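Local coordinates for protein putative O-acetylhomoserine (Thiol)-lyase (Campylobacter jejuni, PDB 4OC9) that probably makes homocysteine from O-acetylhomoserine and sulfide as a pyridoxal-phosphate-dependent enzyme of the trans-sulfuration family, at residues 192-204 and 216-228. Sequence-based numbering, arbitrary orientation.
Sequences PFKHGVDVIVHSL and GGALIERKDLNDL
I220 and F193 meet over the face of the sheet that also carries I200, H202 and A218. The I220 CG2 methyl lies against the F193 ring at CE2 (3.7 Å), while its other branch, with CG1 anti to the carbonyl carbon (chi1 -54°), carries CD1 to the edge of the H202 ring, 3.8 Å from CD2. The F193 ring is sandwiched: I200 CD1 sits over the centre of one face, and R222 CB makes a CH-pi contact with the other, 4.1 Å from the centroid. At the far end of this face L204 CD1 reaches A218 CB. On the opposite face V199 CG2 meets L225 CD2 at 4.0 Å, and helix 257-270 packs against V199 and L219. Strands 199-203 and 217-221 run antiparallel, with I200-I220 and H202-A218 as hydrogen-bonded pairs; I220 N to I200 O is 2.8 Å. In the mixed seven-stranded sheet of the fold-type I PLP enzymes, 217-221 is the strand antiparallel to its neighbours, and 199-203 leads to the cofactor-bearing lysine; S203 OG is hydrogen-bonded to OP4, the phosphate-ester oxygen of pyridoxyl-lysine 206. H202 NE2 is held by E73 of helix 60-73. Next along, R222 N donates to D198 O. The R222 side chain, extended from CG to NE, runs beside D198, and NE donates to the anti lone pair of OD1 (2.8 Å, 166°) in a salt bridge; NH2 adds a weak bond to the same oxygen. NH1 turns back to K223 O, tilted from the guanidinium plane, on the side away from D198, and D198 OD2 accepts from S178 N on strand 177-181.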
loop_
_atom_site.group_PDB
_atom_site.type_symbol
_atom_site.label_atom_id
_atom_site.label_comp_id
_atom_site.label_asym_id
_atom_site.label_seq_id
_atom_site.Cartn_x
_atom_site.Cartn_y
_atom_site.Cartn_z
ATOM N N PRO D 192 16.632 14.675 23.623
ATOM C CA PRO D 192 17.297 14.047 24.763
ATOM C C PRO D 192 18.792 13.822 24.602
ATOM O O PRO D 192 19.529 13.902 25.603
ATOM C CB PRO D 192 16.560 12.728 24.919
ATOM C CG PRO D 192 15.201 13.006 24.372
ATOM C CD PRO D 192 15.423 13.939 23.216
ATOM N N PHE D 193 19.273 13.556 23.400
ATOM C CA PHE D 193 20.717 13.355 23.242
ATOM C C PHE D 193 21.545 14.546 23.711
ATOM O O PHE D 193 22.674 14.373 24.189
ATOM C CB PHE D 193 21.156 12.944 21.840
ATOM C CG PHE D 193 20.586 11.642 21.395
ATOM C CD1 PHE D 193 20.667 10.530 22.223
ATOM C CD2 PHE D 193 20.169 11.470 20.089
ATOM C CE1 PHE D 193 20.201 9.308 21.814
ATOM C CE2 PHE D 193 19.738 10.224 19.657
ATOM C CZ PHE D 193 19.749 9.145 20.520
ATOM N N LYS D 194 21.019 15.748 23.543
ATOM C CA LYS D 194 21.704 16.932 23.999
ATOM C C LYS D 194 21.962 16.883 25.463
ATOM O O LYS D 194 22.908 17.509 25.931
ATOM C CB LYS D 194 20.901 18.178 23.741
ATOM C CG LYS D 194 21.093 18.787 22.381
ATOM C CD LYS D 194 20.032 19.847 22.226
ATOM C CE LYS D 194 20.317 20.689 20.988
ATOM N NZ LYS D 194 19.371 21.827 20.895
ATOM N N HIS D 195 21.156 16.123 26.201
ATOM C CA HIS D 195 21.357 16.054 27.615
ATOM C C HIS D 195 21.943 14.803 28.186
ATOM O O HIS D 195 21.714 14.467 29.350
ATOM C CB HIS D 195 20.059 16.412 28.294
ATOM C CG HIS D 195 19.506 17.697 27.780
ATOM N ND1 HIS D 195 20.040 18.911 28.116
ATOM C CD2 HIS D 195 18.491 17.948 26.931
ATOM C CE1 HIS D 195 19.367 19.862 27.499
ATOM N NE2 HIS D 195 18.412 19.303 26.790
ATOM N N GLY D 196 22.727 14.112 27.365
ATOM C CA GLY D 196 23.399 12.891 27.803
ATOM C C GLY D 196 22.703 11.545 27.662
ATOM O O GLY D 196 23.250 10.525 28.088
ATOM N N VAL D 197 21.510 11.521 27.077
ATOM C CA VAL D 197 20.821 10.242 26.906
ATOM C C VAL D 197 21.620 9.379 25.920
ATOM O O VAL D 197 22.207 9.882 24.977
ATOM C CB VAL D 197 19.357 10.419 26.469
ATOM C CG1 VAL D 197 18.744 9.111 25.989
ATOM C CG2 VAL D 197 18.550 11.020 27.601
ATOM N N ASP D 198 21.644 8.085 26.196
ATOM C CA ASP D 198 22.344 7.119 25.382
ATOM C C ASP D 198 21.496 6.550 24.263
ATOM O O ASP D 198 21.927 6.476 23.097
ATOM C CB ASP D 198 22.802 5.976 26.308
ATOM C CG ASP D 198 23.793 6.452 27.391
ATOM O OD1 ASP D 198 24.780 7.155 27.036
ATOM O OD2 ASP D 198 23.632 6.047 28.577
ATOM N N VAL D 199 20.291 6.129 24.623
ATOM C CA VAL D 199 19.355 5.536 23.695
ATOM C C VAL D 199 17.964 6.148 23.772
ATOM O O VAL D 199 17.407 6.322 24.828
ATOM C CB VAL D 199 19.209 4.014 23.956
ATOM C CG1 VAL D 199 18.139 3.382 23.071
ATOM C CG2 VAL D 199 20.536 3.319 23.730
ATOM N N ILE D 200 17.417 6.468 22.608
ATOM C CA ILE D 200 16.078 7.033 22.502
ATOM C C ILE D 200 15.117 6.069 21.812
ATOM O O ILE D 200 15.466 5.455 20.793
ATOM C CB ILE D 200 16.072 8.327 21.687
ATOM C CG1 ILE D 200 16.673 9.463 22.501
ATOM C CG2 ILE D 200 14.650 8.711 21.333
ATOM C CD1 ILE D 200 16.818 10.750 21.736
ATOM N N VAL D 201 13.949 5.873 22.407
ATOM C CA VAL D 201 12.938 5.023 21.776
ATOM C C VAL D 201 11.734 5.885 21.421
ATOM O O VAL D 201 11.445 6.892 22.081
ATOM C CB VAL D 201 12.480 3.813 22.583
ATOM C CG1 VAL D 201 13.580 2.792 22.664
ATOM C CG2 VAL D 201 11.966 4.226 23.959
ATOM N N HIS D 202 11.087 5.534 20.329
ATOM C CA HIS D 202 9.905 6.256 19.883
ATOM C C HIS D 202 8.833 5.340 19.405
ATOM O O HIS D 202 9.099 4.283 18.818
ATOM C CB HIS D 202 10.144 7.103 18.636
ATOM C CG HIS D 202 10.894 8.375 18.859
ATOM N ND1 HIS D 202 10.267 9.527 19.282
ATOM C CD2 HIS D 202 12.173 8.720 18.578
ATOM C CE1 HIS D 202 11.154 10.498 19.351
ATOM N NE2 HIS D 202 12.322 10.033 18.940
ATOM N N SER D 203 7.612 5.721 19.719
ATOM C CA SER D 203 6.489 4.982 19.207
ATOM C C SER D 203 6.174 5.861 18.016
ATOM O O SER D 203 5.616 6.931 18.173
ATOM C CB SER D 203 5.270 4.918 20.104
ATOM O OG SER D 203 4.212 4.382 19.299
ATOM N N LEU D 204 6.605 5.446 16.839
ATOM C CA LEU D 204 6.367 6.193 15.582
ATOM C C LEU D 204 4.874 6.219 15.227
ATOM O O LEU D 204 4.390 7.067 14.499
ATOM C CB LEU D 204 7.130 5.546 14.448
ATOM C CG LEU D 204 8.641 5.425 14.634
ATOM C CD1 LEU D 204 9.250 4.774 13.397
ATOM C CD2 LEU D 204 9.269 6.784 14.871
ATOM N N GLY D 216 4.225 1.559 14.305
ATOM C CA GLY D 216 5.680 1.459 14.176
ATOM C C GLY D 216 6.478 2.006 15.353
ATOM O O GLY D 216 5.986 2.760 16.158
ATOM N N GLY D 217 7.731 1.585 15.441
ATOM C CA GLY D 217 8.631 2.031 16.489
ATOM C C GLY D 217 10.062 2.196 16.012
ATOM O O GLY D 217 10.415 1.790 14.906
ATOM N N ALA D 218 10.880 2.838 16.829
ATOM C CA ALA D 218 12.278 3.015 16.477
ATOM C C ALA D 218 13.198 3.077 17.682
ATOM O O ALA D 218 12.817 3.589 18.739
ATOM C CB ALA D 218 12.454 4.274 15.671
ATOM N N LEU D 219 14.416 2.564 17.500
ATOM C CA LEU D 219 15.438 2.623 18.552
ATOM C C LEU D 219 16.545 3.442 17.922
ATOM O O LEU D 219 17.058 3.089 16.857
ATOM C CB LEU D 219 16.040 1.283 18.985
ATOM C CG LEU D 219 15.150 0.183 19.538
ATOM C CD1 LEU D 219 14.437 -0.468 18.350
ATOM C CD2 LEU D 219 15.983 -0.870 20.255
ATOM N N ILE D 220 16.935 4.500 18.601
ATOM C CA ILE D 220 17.976 5.379 18.112
ATOM C C ILE D 220 19.121 5.468 19.110
ATOM O O ILE D 220 18.897 5.625 20.322
ATOM C CB ILE D 220 17.397 6.770 17.899
ATOM C CG1 ILE D 220 16.168 6.676 16.997
ATOM C CG2 ILE D 220 18.447 7.690 17.306
ATOM C CD1 ILE D 220 15.466 7.995 16.803
ATOM N N GLU D 221 20.357 5.382 18.621
ATOM C CA GLU D 221 21.493 5.457 19.542
ATOM C C GLU D 221 22.302 6.725 19.301
ATOM O O GLU D 221 22.417 7.235 18.164
ATOM C CB GLU D 221 22.415 4.241 19.437
ATOM C CG GLU D 221 23.365 4.178 18.240
ATOM C CD GLU D 221 24.234 2.909 18.264
ATOM O OE1 GLU D 221 25.445 3.035 18.548
ATOM O OE2 GLU D 221 23.700 1.783 18.125
ATOM N N ARG D 222 22.858 7.256 20.381
ATOM C CA ARG D 222 23.657 8.476 20.275
ATOM C C ARG D 222 24.997 8.218 19.658
ATOM O O ARG D 222 25.434 7.068 19.480
ATOM C CB ARG D 222 23.980 9.052 21.649
ATOM C CG ARG D 222 24.879 8.189 22.554
ATOM C CD ARG D 222 25.296 8.957 23.821
ATOM N NE ARG D 222 26.060 8.184 24.826
ATOM C CZ ARG D 222 27.385 8.071 24.882
ATOM N NH1 ARG D 222 28.180 8.624 23.961
ATOM N NH2 ARG D 222 27.929 7.364 25.856
ATOM N N LYS D 223 25.672 9.301 19.351
ATOM C CA LYS D 223 27.001 9.192 18.791
ATOM C C LYS D 223 27.939 8.754 19.898
ATOM O O LYS D 223 27.766 9.150 21.035
ATOM C CB LYS D 223 27.461 10.549 18.267
ATOM C CG LYS D 223 26.627 11.024 17.100
ATOM C CD LYS D 223 27.040 12.379 16.601
ATOM C CE LYS D 223 26.191 12.717 15.405
ATOM N NZ LYS D 223 26.582 14.002 14.782
ATOM N N ASP D 224 28.902 7.915 19.555
ATOM C CA ASP D 224 29.908 7.421 20.488
ATOM C C ASP D 224 29.397 6.527 21.597
ATOM O O ASP D 224 30.090 6.330 22.595
ATOM C CB ASP D 224 30.695 8.594 21.061
ATOM C CG ASP D 224 31.397 9.421 19.964
ATOM O OD1 ASP D 224 31.972 8.823 19.027
ATOM O OD2 ASP D 224 31.425 10.669 20.080
ATOM N N LEU D 225 28.231 5.912 21.419
ATOM C CA LEU D 225 27.722 5.003 22.449
ATOM C C LEU D 225 28.691 3.800 22.712
ATOM O O LEU D 225 28.649 3.175 23.793
ATOM C CB LEU D 225 26.344 4.478 22.074
ATOM C CG LEU D 225 25.675 3.516 23.067
ATOM C CD1 LEU D 225 25.570 4.150 24.438
ATOM C CD2 LEU D 225 24.304 3.127 22.559
ATOM N N ASN D 226 29.502 3.426 21.711
ATOM C CA ASN D 226 30.472 2.328 21.865
ATOM C C ASN D 226 31.367 2.586 23.068
ATOM O O ASN D 226 31.688 1.648 23.830
ATOM C CB ASN D 226 31.341 2.167 20.618
ATOM C CG ASN D 226 30.592 1.587 19.433
ATOM O OD1 ASN D 226 29.527 0.984 19.576
ATOM N ND2 ASN D 226 31.204 1.668 18.282
ATOM N N ASP D 227 31.760 3.853 23.249
ATOM C CA ASP D 227 32.612 4.259 24.393
ATOM C C ASP D 227 32.061 3.712 25.707
ATOM O O ASP D 227 32.801 3.266 26.565
ATOM C CB ASP D 227 32.714 5.791 24.488
ATOM C CG ASP D 227 33.353 6.420 23.269
ATOM O OD1 ASP D 227 33.802 5.680 22.377
ATOM O OD2 ASP D 227 33.407 7.666 23.176
ATOM N N LEU D 228 30.747 3.752 25.864
ATOM C CA LEU D 228 30.082 3.262 27.086
ATOM C C LEU D 228 29.873 1.752 27.144
ATOM O O LEU D 228 29.825 1.165 28.230
ATOM C CB LEU D 228 28.713 3.953 27.223
ATOM C CG LEU D 228 27.812 3.579 28.409
ATOM C CD1 LEU D 228 28.510 3.815 29.750
ATOM C CD2 LEU D 228 26.521 4.375 28.365
#